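PDB 2XBT: cellulosomal scaffoldin from Bacteroides cellulosolvens, which probably binds cellulose through the family 3b carbohydrate-binding module described here, one piece of a much longer scaffoldin chain. Local coordinates for residues Y49-D54 with S128-Y133; K44-Y49 with A147-G152; S23-M28 with R116-D121. One frame throughout, in Å; residues are numbered along the deposited sequence.

Interaction 3 starts first along the chain. It pairs 23-28 with 116-121 and closes a loop that joins strands 22-34 and 110-119 in one sheet of the beta sandwich. Interaction 2 starts at 44-49 and closes at 147-152, pairing neighbouring strands of the other five-stranded sheet. Interaction 1 is nested inside that loop. It runs from 49-54, further along the same strand 45-51, to the loop segment 128-133. Interaction 3 crosses both, since its second segment falls between their two ends. Tyr-49 is shared by interactions 1 and 2. It also packs on Ile-26 and Met-28 of interaction 3, which ties the two sheets together.

Interaction 1 (Y49-D54 with S128-Y133); sequences YFYTSD and SNDYSY
Tyr-49 and Phe-50 meet Ser-132 where strand 45-51 of the CBM3 beta sandwich runs past a type I turn, Asp-130 to Tyr-133. Tyr-49 CG is anti to the backbone N (chi1 -175°), and from CB the ring runs under Ser-132. The CB of Ser-132 sits almost over the ring centre, 3.5 Å from the centroid, in a CH-pi contact. Ring atoms CG to CZ all touch this one carbon. Beyond them, the Tyr-49 OH reaches the backbone of Tyr-133, 3.5 Å from its CA. The hydroxyl also donates to a water, and that water donates to OD2 of Asp-130.

Ser-132 grips Phe-50 twice. Its OG accepts the N-H of Phe-50 at 2.7 Å, nearly straight, and its own N donates to Phe-50 O at 3.0 Å. A side-chain hydroxyl thus takes the place a strand carbonyl would have. The same OG is also bonded to Leu-145 O. The Phe-50 and Tyr-131 side chains run side by side, with CB of Phe-50 3.9 Å from CD2 of Tyr-131. The phenol of Tyr-131 goes on to bond Thr-158 O.

Past the end of the strand, Asp-130 takes over. Its OD1 accepts Thr-52 N at 2.9 Å in an almost linear bond that comes from above the carboxylate plane. Both carboxylate oxygens therefore have a partner: OD1 the backbone, OD2 the water. Last, OG1 of Thr-52 donates to the carbonyl O of Asn-129 at 2.8 Å.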
# COMPACT_ATOMS: atom_id res chain seq x y z
N TYR A 49 4.32 -2.22 -1.57
CA TYR A 49 4.45 -3.03 -0.37
C TYR A 49 5.54 -4.02 -0.72
O TYR A 49 5.40 -4.79 -1.66
CB TYR A 49 3.15 -3.79 -0.12
CG TYR A 49 3.11 -4.58 1.17
CD1 TYR A 49 2.50 -4.05 2.31
CD2 TYR A 49 3.67 -5.85 1.26
CE1 TYR A 49 2.44 -4.78 3.50
CE2 TYR A 49 3.62 -6.58 2.44
CZ TYR A 49 3.01 -6.04 3.56
OH TYR A 49 2.94 -6.75 4.75
N PHE A 50 6.62 -3.98 0.05
CA PHE A 50 7.83 -4.73 -0.27
C PHE A 50 7.88 -6.02 0.52
O PHE A 50 7.53 -6.04 1.70
CB PHE A 50 9.06 -3.90 0.05
CG PHE A 50 9.08 -2.56 -0.65
CD1 PHE A 50 9.60 -2.46 -1.93
CD2 PHE A 50 8.59 -1.43 -0.03
CE1 PHE A 50 9.63 -1.24 -2.60
CE2 PHE A 50 8.60 -0.19 -0.69
CZ PHE A 50 9.13 -0.11 -1.98
N TYR A 51 8.30 -7.09 -0.14
CA TYR A 51 8.23 -8.41 0.47
C TYR A 51 9.27 -9.36 -0.11
O TYR A 51 9.94 -9.04 -1.09
CB TYR A 51 6.83 -9.02 0.29
CG TYR A 51 6.52 -9.43 -1.14
CD1 TYR A 51 6.68 -10.74 -1.55
CD2 TYR A 51 6.07 -8.49 -2.08
CE1 TYR A 51 6.39 -11.12 -2.86
CE2 TYR A 51 5.79 -8.86 -3.39
CZ TYR A 51 5.95 -10.18 -3.77
OH TYR A 51 5.68 -10.57 -5.06
N THR A 52 9.36 -10.53 0.49
CA THR A 52 10.35 -11.51 0.08
C THR A 52 9.64 -12.73 -0.45
O THR A 52 8.73 -13.26 0.20
CB THR A 52 11.22 -11.96 1.27
OG1 THR A 52 12.03 -10.87 1.71
CG2 THR A 52 12.11 -13.14 0.85
N SER A 53 10.02 -13.15 -1.64
CA SER A 53 9.37 -14.28 -2.26
C SER A 53 10.08 -15.57 -1.90
O SER A 53 11.19 -15.84 -2.35
CB SER A 53 9.35 -14.16 -3.78
OG SER A 53 8.72 -15.30 -4.33
N ASP A 54 9.41 -16.34 -1.05
CA ASP A 54 9.73 -17.72 -0.79
C ASP A 54 10.54 -18.35 -1.92
O ASP A 54 11.68 -18.78 -1.74
CB ASP A 54 8.40 -18.48 -0.63
CG ASP A 54 7.31 -17.94 -1.55
OD1 ASP A 54 7.35 -18.21 -2.77
OD2 ASP A 54 6.39 -17.25 -1.05
N SER A 128 7.35 -12.42 8.54
CA SER A 128 8.46 -11.95 9.36
C SER A 128 9.61 -11.57 8.44
O SER A 128 10.46 -10.77 8.82
CB SER A 128 8.92 -13.01 10.37
OG SER A 128 9.57 -14.09 9.72
N ASN A 129 9.61 -12.14 7.24
CA ASN A 129 10.63 -11.81 6.24
C ASN A 129 10.22 -10.76 5.22
O ASN A 129 10.92 -10.55 4.23
CB ASN A 129 11.05 -13.06 5.48
CG ASN A 129 12.08 -13.86 6.22
OD1 ASN A 129 13.08 -13.30 6.68
ND2 ASN A 129 11.83 -15.16 6.38
N ASP A 130 9.09 -10.10 5.43
CA ASP A 130 8.66 -9.08 4.48
C ASP A 130 8.96 -7.70 5.02
O ASP A 130 8.49 -7.34 6.10
CB ASP A 130 7.17 -9.21 4.18
CG ASP A 130 6.82 -10.48 3.46
OD1 ASP A 130 7.70 -11.06 2.77
OD2 ASP A 130 5.66 -10.90 3.57
N TYR A 131 9.73 -6.93 4.27
CA TYR A 131 10.11 -5.57 4.65
C TYR A 131 8.92 -4.72 5.12
O TYR A 131 8.99 -4.02 6.15
CB TYR A 131 10.78 -4.89 3.44
CG TYR A 131 11.23 -3.46 3.67
CD1 TYR A 131 12.49 -3.18 4.18
CD2 TYR A 131 10.40 -2.39 3.38
CE1 TYR A 131 12.90 -1.88 4.39
CE2 TYR A 131 10.81 -1.09 3.58
CZ TYR A 131 12.07 -0.85 4.09
OH TYR A 131 12.48 0.44 4.32
N SER A 132 7.82 -4.76 4.37
CA SER A 132 6.70 -3.87 4.66
C SER A 132 5.80 -4.36 5.79
O SER A 132 4.92 -3.63 6.26
CB SER A 132 5.89 -3.60 3.39
OG SER A 132 6.63 -2.79 2.47
N TYR A 133 5.99 -5.60 6.23
CA TYR A 133 5.15 -6.10 7.33
C TYR A 133 5.54 -5.45 8.65
O TYR A 133 6.68 -5.59 9.10
CB TYR A 133 5.23 -7.62 7.46
CG TYR A 133 4.44 -8.16 8.65
CD1 TYR A 133 3.05 -8.13 8.66
CD2 TYR A 133 5.09 -8.67 9.77
CE1 TYR A 133 2.31 -8.62 9.76
CE2 TYR A 133 4.38 -9.16 10.87
CZ TYR A 133 3.00 -9.13 10.86
OH TYR A 133 2.30 -9.62 11.95
O HOH W 1 3.68 -9.16 4.52

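Interaction 2 (K44-Y49 with A147-G152); sequences KITIRY and AVYYNG. With NO3 (nitrate ion), chain B.
Arg-48 and Tyr-149 both carry CG anti to the carbonyl carbon (chi1 -62° and -56°), which brings the arginine chain across the tyrosine ring at about a right angle. The chain is extended from CG to NE, and its CD lies 3.6 Å from CE2 of Tyr-149. The guanidinium carbon CZ stands above the ring, 5.2 Å from its centroid, with the two planes 50° apart. At that distance any cation-pi attraction is weak at most. NH1 and NH2 make two weak hydrogen bonds to a nitrate ion, probably from the crystallisation liquor, while NE forms a salt bridge to Glu-90.

The backbones form a regular antiparallel pair. Thr-46 with Tyr-149 and Arg-48 with Ala-147 are hydrogen-bonded pairs. Ile-45 with Tyr-150 and Ile-47 with Val-148 are non-hydrogen-bonded pairs. The shortest of the bonds runs from Arg-48 N to Ala-147 O, 2.8 Å. Past the strand ends, Asn-151 N still donates to Lys-44 O at 2.9 Å.

Thr-46 OG1 lies 3.4 Å from CB of Tyr-149. A water bridges this hydroxyl, Lys-44 O and Gly-152 N. On the other face, CD1 of Ile-45 comes to the edge of the Tyr-150 ring, 3.5 Å from its CD1. Lys-44 CB lies over one face of that ring, offset toward the rim, in a CH-pi contact 4.1 Å from the centroid. The Tyr-150 hydroxyl bonds to Asp-41 N, and its ring packs edge-to-face with Tyr-40.

Strand 45-51 lies between strands 85-93 and 147-150, and 153-156 follows at the sheet edge. Ile-45 and Ile-47 turn inward onto Leu-32 and Met-30 of strand 22-34 in the other sheet.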
# COMPACT_ATOMS: atom_id res chain seq x y z
N LYS A 44 -2.58 9.04 -10.52
CA LYS A 44 -1.14 9.26 -10.46
C LYS A 44 -0.50 8.70 -9.21
O LYS A 44 0.69 8.86 -9.00
CB LYS A 44 -0.82 10.74 -10.58
CG LYS A 44 -1.22 11.34 -11.91
CD LYS A 44 -0.85 12.81 -11.96
CE LYS A 44 -1.03 13.35 -13.36
NZ LYS A 44 -2.41 13.08 -13.83
N ILE A 45 -1.29 8.04 -8.37
CA ILE A 45 -0.77 7.46 -7.14
C ILE A 45 -0.39 5.99 -7.35
O ILE A 45 -1.14 5.22 -7.95
CB ILE A 45 -1.84 7.51 -6.03
CG1 ILE A 45 -2.08 8.95 -5.54
CG2 ILE A 45 -1.45 6.58 -4.87
CD1 ILE A 45 -1.00 9.48 -4.61
N THR A 46 0.78 5.60 -6.86
CA THR A 46 1.12 4.19 -6.73
C THR A 46 1.57 3.92 -5.31
O THR A 46 2.09 4.81 -4.61
CB THR A 46 2.24 3.77 -7.72
OG1 THR A 46 3.34 4.68 -7.61
CG2 THR A 46 1.71 3.83 -9.12
N ILE A 47 1.33 2.69 -4.86
CA ILE A 47 1.73 2.28 -3.52
C ILE A 47 2.54 1.02 -3.65
O ILE A 47 2.19 0.14 -4.44
CB ILE A 47 0.50 2.02 -2.67
CG1 ILE A 47 -0.29 3.31 -2.53
CG2 ILE A 47 0.91 1.50 -1.27
CD1 ILE A 47 -1.67 3.12 -1.91
N ARG A 48 3.65 0.92 -2.92
CA ARG A 48 4.45 -0.30 -2.98
C ARG A 48 4.58 -0.92 -1.61
O ARG A 48 4.90 -0.25 -0.63
CB ARG A 48 5.84 -0.03 -3.55
CG ARG A 48 5.82 0.49 -4.98
CD ARG A 48 7.23 0.78 -5.49
NE ARG A 48 7.19 1.05 -6.92
CZ ARG A 48 8.24 1.12 -7.72
NH1 ARG A 48 9.47 0.92 -7.26
NH2 ARG A 48 8.06 1.37 -9.01
N TYR A 49 4.32 -2.22 -1.57
CA TYR A 49 4.45 -3.03 -0.37
C TYR A 49 5.54 -4.02 -0.72
O TYR A 49 5.40 -4.79 -1.66
CB TYR A 49 3.15 -3.79 -0.12
CG TYR A 49 3.11 -4.58 1.17
CD1 TYR A 49 2.50 -4.05 2.31
CD2 TYR A 49 3.67 -5.85 1.26
CE1 TYR A 49 2.44 -4.78 3.50
CE2 TYR A 49 3.62 -6.58 2.44
CZ TYR A 49 3.01 -6.04 3.56
OH TYR A 49 2.94 -6.75 4.75
N ALA A 147 5.59 2.42 0.79
CA ALA A 147 5.91 3.67 0.09
C ALA A 147 4.77 4.12 -0.81
O ALA A 147 4.13 3.30 -1.46
CB ALA A 147 7.18 3.53 -0.73
N VAL A 148 4.57 5.44 -0.87
CA VAL A 148 3.57 6.02 -1.76
C VAL A 148 4.26 7.01 -2.71
O VAL A 148 5.10 7.80 -2.29
CB VAL A 148 2.54 6.80 -0.97
CG1 VAL A 148 1.43 7.31 -1.91
CG2 VAL A 148 1.96 5.94 0.16
N TYR A 149 3.89 6.95 -3.98
CA TYR A 149 4.48 7.81 -5.00
C TYR A 149 3.39 8.61 -5.70
O TYR A 149 2.28 8.13 -5.88
CB TYR A 149 5.22 6.98 -6.03
CG TYR A 149 6.28 6.10 -5.41
CD1 TYR A 149 7.62 6.46 -5.47
CD2 TYR A 149 5.94 4.93 -4.75
CE1 TYR A 149 8.60 5.65 -4.91
CE2 TYR A 149 6.90 4.13 -4.17
CZ TYR A 149 8.22 4.49 -4.26
OH TYR A 149 9.16 3.68 -3.69
N TYR A 150 3.73 9.83 -6.11
CA TYR A 150 2.82 10.62 -6.91
C TYR A 150 3.54 10.98 -8.20
O TYR A 150 4.58 11.64 -8.17
CB TYR A 150 2.38 11.86 -6.16
CG TYR A 150 1.22 12.56 -6.83
CD1 TYR A 150 -0.07 12.05 -6.72
CD2 TYR A 150 1.42 13.70 -7.58
CE1 TYR A 150 -1.13 12.68 -7.33
CE2 TYR A 150 0.36 14.33 -8.21
CZ TYR A 150 -0.90 13.82 -8.07
OH TYR A 150 -1.96 14.45 -8.70
N ASN A 151 3.02 10.50 -9.32
CA ASN A 151 3.74 10.59 -10.58
C ASN A 151 5.15 10.03 -10.51
O ASN A 151 6.07 10.54 -11.16
CB ASN A 151 3.80 12.04 -11.04
CG ASN A 151 2.89 12.31 -12.19
OD1 ASN A 151 2.13 11.44 -12.60
ND2 ASN A 151 2.96 13.52 -12.73
N GLY A 152 5.34 8.99 -9.71
CA GLY A 152 6.64 8.36 -9.63
C GLY A 152 7.59 8.97 -8.62
O GLY A 152 8.69 8.45 -8.41
N NO3 B . 11.10 2.08 -10.33
O1 NO3 B . 10.81 3.35 -10.82
O2 NO3 B . 10.58 0.94 -10.97
O3 NO3 B . 11.91 1.95 -9.19
O HOH W 2 2.99 7.19 -8.93

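Interaction 3 (S23-M28 with R116-D121); sequences SNQIYM and RVAKAD. Unlike the reference sequence in segment 23-28: Tyr-27 (reference Cys).
Gln-25 and Arg-116 meet at an angle, with the amide and guanidinium planes 83° apart. The two groups are not stacked. OE1 of Gln-25 sits at the guanidinium edge and accepts from NH1 of Arg-116 at 2.9 Å. The donor is tilted from the carbonyl plane, and the bond is bent (147°). Tyr-27 runs alongside Arg-116, pointing the same way, with CE1 3.8 Å from CD of the arginine. Its hydroxyl accepts from NE2 of Gln-25 at 2.8 Å.

On the opposite face, toward the core, Met-28 crosses Val-117. The methionine bends at its last torsion, placing CE 3.5 Å from CG2 of Val-117. Tyr-61 touches both, and Tyr-49 packs on Met-28 from the other sheet. The backbones of Ile-26 and Val-117 form an antiparallel hydrogen-bonded pair, with both side chains on this core face and Ile-26 N 2.7 Å from Val-117 O. This joins strands 22-34 and 110-119 of the CBM3 sandwich.

Both ends of the Gln-25 amide are thus used, which fixes which way round it lies. Arg-116 also has a salt bridge from NE to Asp-64, so its charge is probably largely balanced there, and the neutral amide of Gln-25 adds a hydrogen bond without adding charge.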
# COMPACT_ATOMS: atom_id res chain seq x y z
N SER A 23 0.61 -16.07 8.70
CA SER A 23 -0.73 -15.71 8.24
C SER A 23 -1.08 -16.47 6.97
O SER A 23 -0.19 -16.87 6.23
CB SER A 23 -0.78 -14.20 7.97
OG SER A 23 -2.10 -13.74 7.72
N ASN A 24 -2.36 -16.67 6.72
CA ASN A 24 -2.79 -17.31 5.47
C ASN A 24 -2.66 -16.41 4.24
O ASN A 24 -2.61 -16.89 3.11
CB ASN A 24 -4.22 -17.85 5.60
CG ASN A 24 -5.27 -16.75 5.74
OD1 ASN A 24 -5.04 -15.72 6.38
ND2 ASN A 24 -6.44 -16.99 5.16
N GLN A 25 -2.61 -15.11 4.47
CA GLN A 25 -2.47 -14.15 3.37
C GLN A 25 -1.96 -12.83 3.91
O GLN A 25 -1.98 -12.61 5.12
CB GLN A 25 -3.83 -13.95 2.68
CG GLN A 25 -4.95 -13.59 3.64
CD GLN A 25 -6.34 -13.83 3.03
OE1 GLN A 25 -6.51 -13.86 1.81
NE2 GLN A 25 -7.33 -14.02 3.89
N ILE A 26 -1.49 -11.95 3.03
CA ILE A 26 -1.08 -10.63 3.45
C ILE A 26 -2.29 -9.71 3.46
O ILE A 26 -3.00 -9.64 2.46
CB ILE A 26 -0.03 -10.02 2.49
CG1 ILE A 26 1.16 -10.98 2.32
CG2 ILE A 26 0.43 -8.68 3.00
CD1 ILE A 26 2.22 -10.44 1.34
N TYR A 27 -2.51 -9.01 4.57
CA TYR A 27 -3.58 -8.01 4.65
C TYR A 27 -3.02 -6.60 4.54
O TYR A 27 -2.06 -6.26 5.23
CB TYR A 27 -4.35 -8.12 5.96
CG TYR A 27 -5.07 -9.43 6.11
CD1 TYR A 27 -6.42 -9.54 5.80
CD2 TYR A 27 -4.40 -10.56 6.55
CE1 TYR A 27 -7.08 -10.75 5.92
CE2 TYR A 27 -5.05 -11.77 6.69
CZ TYR A 27 -6.39 -11.86 6.37
OH TYR A 27 -7.03 -13.06 6.51
N MET A 28 -3.65 -5.80 3.69
CA MET A 28 -3.26 -4.41 3.50
C MET A 28 -4.50 -3.53 3.52
O MET A 28 -5.24 -3.49 2.55
CB MET A 28 -2.60 -4.21 2.14
CG MET A 28 -1.18 -4.70 2.02
SD MET A 28 -0.80 -4.93 0.26
CE MET A 28 -1.87 -6.32 -0.05
N ARG A 116 -5.86 -7.85 -0.31
CA ARG A 116 -5.19 -9.01 0.27
C ARG A 116 -4.32 -9.62 -0.79
O ARG A 116 -4.63 -9.56 -1.98
CB ARG A 116 -6.21 -10.04 0.74
CG ARG A 116 -6.92 -9.67 2.02
CD ARG A 116 -8.07 -10.63 2.26
NE ARG A 116 -9.07 -10.52 1.20
CZ ARG A 116 -9.44 -11.53 0.41
NH1 ARG A 116 -8.89 -12.73 0.55
NH2 ARG A 116 -10.36 -11.33 -0.52
N VAL A 117 -3.22 -10.23 -0.35
CA VAL A 117 -2.39 -11.01 -1.25
C VAL A 117 -2.26 -12.45 -0.73
O VAL A 117 -1.95 -12.68 0.45
CB VAL A 117 -1.03 -10.38 -1.46
CG1 VAL A 117 -0.14 -11.30 -2.29
CG2 VAL A 117 -1.19 -9.03 -2.16
N ALA A 118 -2.54 -13.40 -1.61
CA ALA A 118 -2.50 -14.82 -1.26
C ALA A 118 -1.89 -15.66 -2.38
O ALA A 118 -1.83 -15.22 -3.53
CB ALA A 118 -3.90 -15.32 -0.93
N LYS A 119 -1.43 -16.86 -2.04
CA LYS A 119 -0.95 -17.80 -3.05
C LYS A 119 -2.15 -18.61 -3.50
O LYS A 119 -3.22 -18.51 -2.91
CB LYS A 119 0.11 -18.72 -2.46
CG LYS A 119 1.17 -17.98 -1.69
CD LYS A 119 2.27 -18.92 -1.24
CE LYS A 119 3.14 -18.25 -0.19
NZ LYS A 119 4.07 -19.22 0.44
N ALA A 120 -2.00 -19.41 -4.55
CA ALA A 120 -3.13 -20.23 -4.99
C ALA A 120 -3.14 -21.61 -4.32
O ALA A 120 -4.19 -22.24 -4.19
CB ALA A 120 -3.14 -20.37 -6.50
N ASP A 121 -1.97 -22.06 -3.88
CA ASP A 121 -1.80 -23.45 -3.46
C ASP A 121 -2.14 -23.76 -2.00
O ASP A 121 -1.67 -24.78 -1.47
CB ASP A 121 -0.37 -23.91 -3.79
CG ASP A 121 0.68 -23.15 -3.01
OD1 ASP A 121 0.31 -22.23 -2.25
OD2 ASP A 121 1.88 -23.48 -3.16
O HOH W 3 -1.58 -17.28 0.83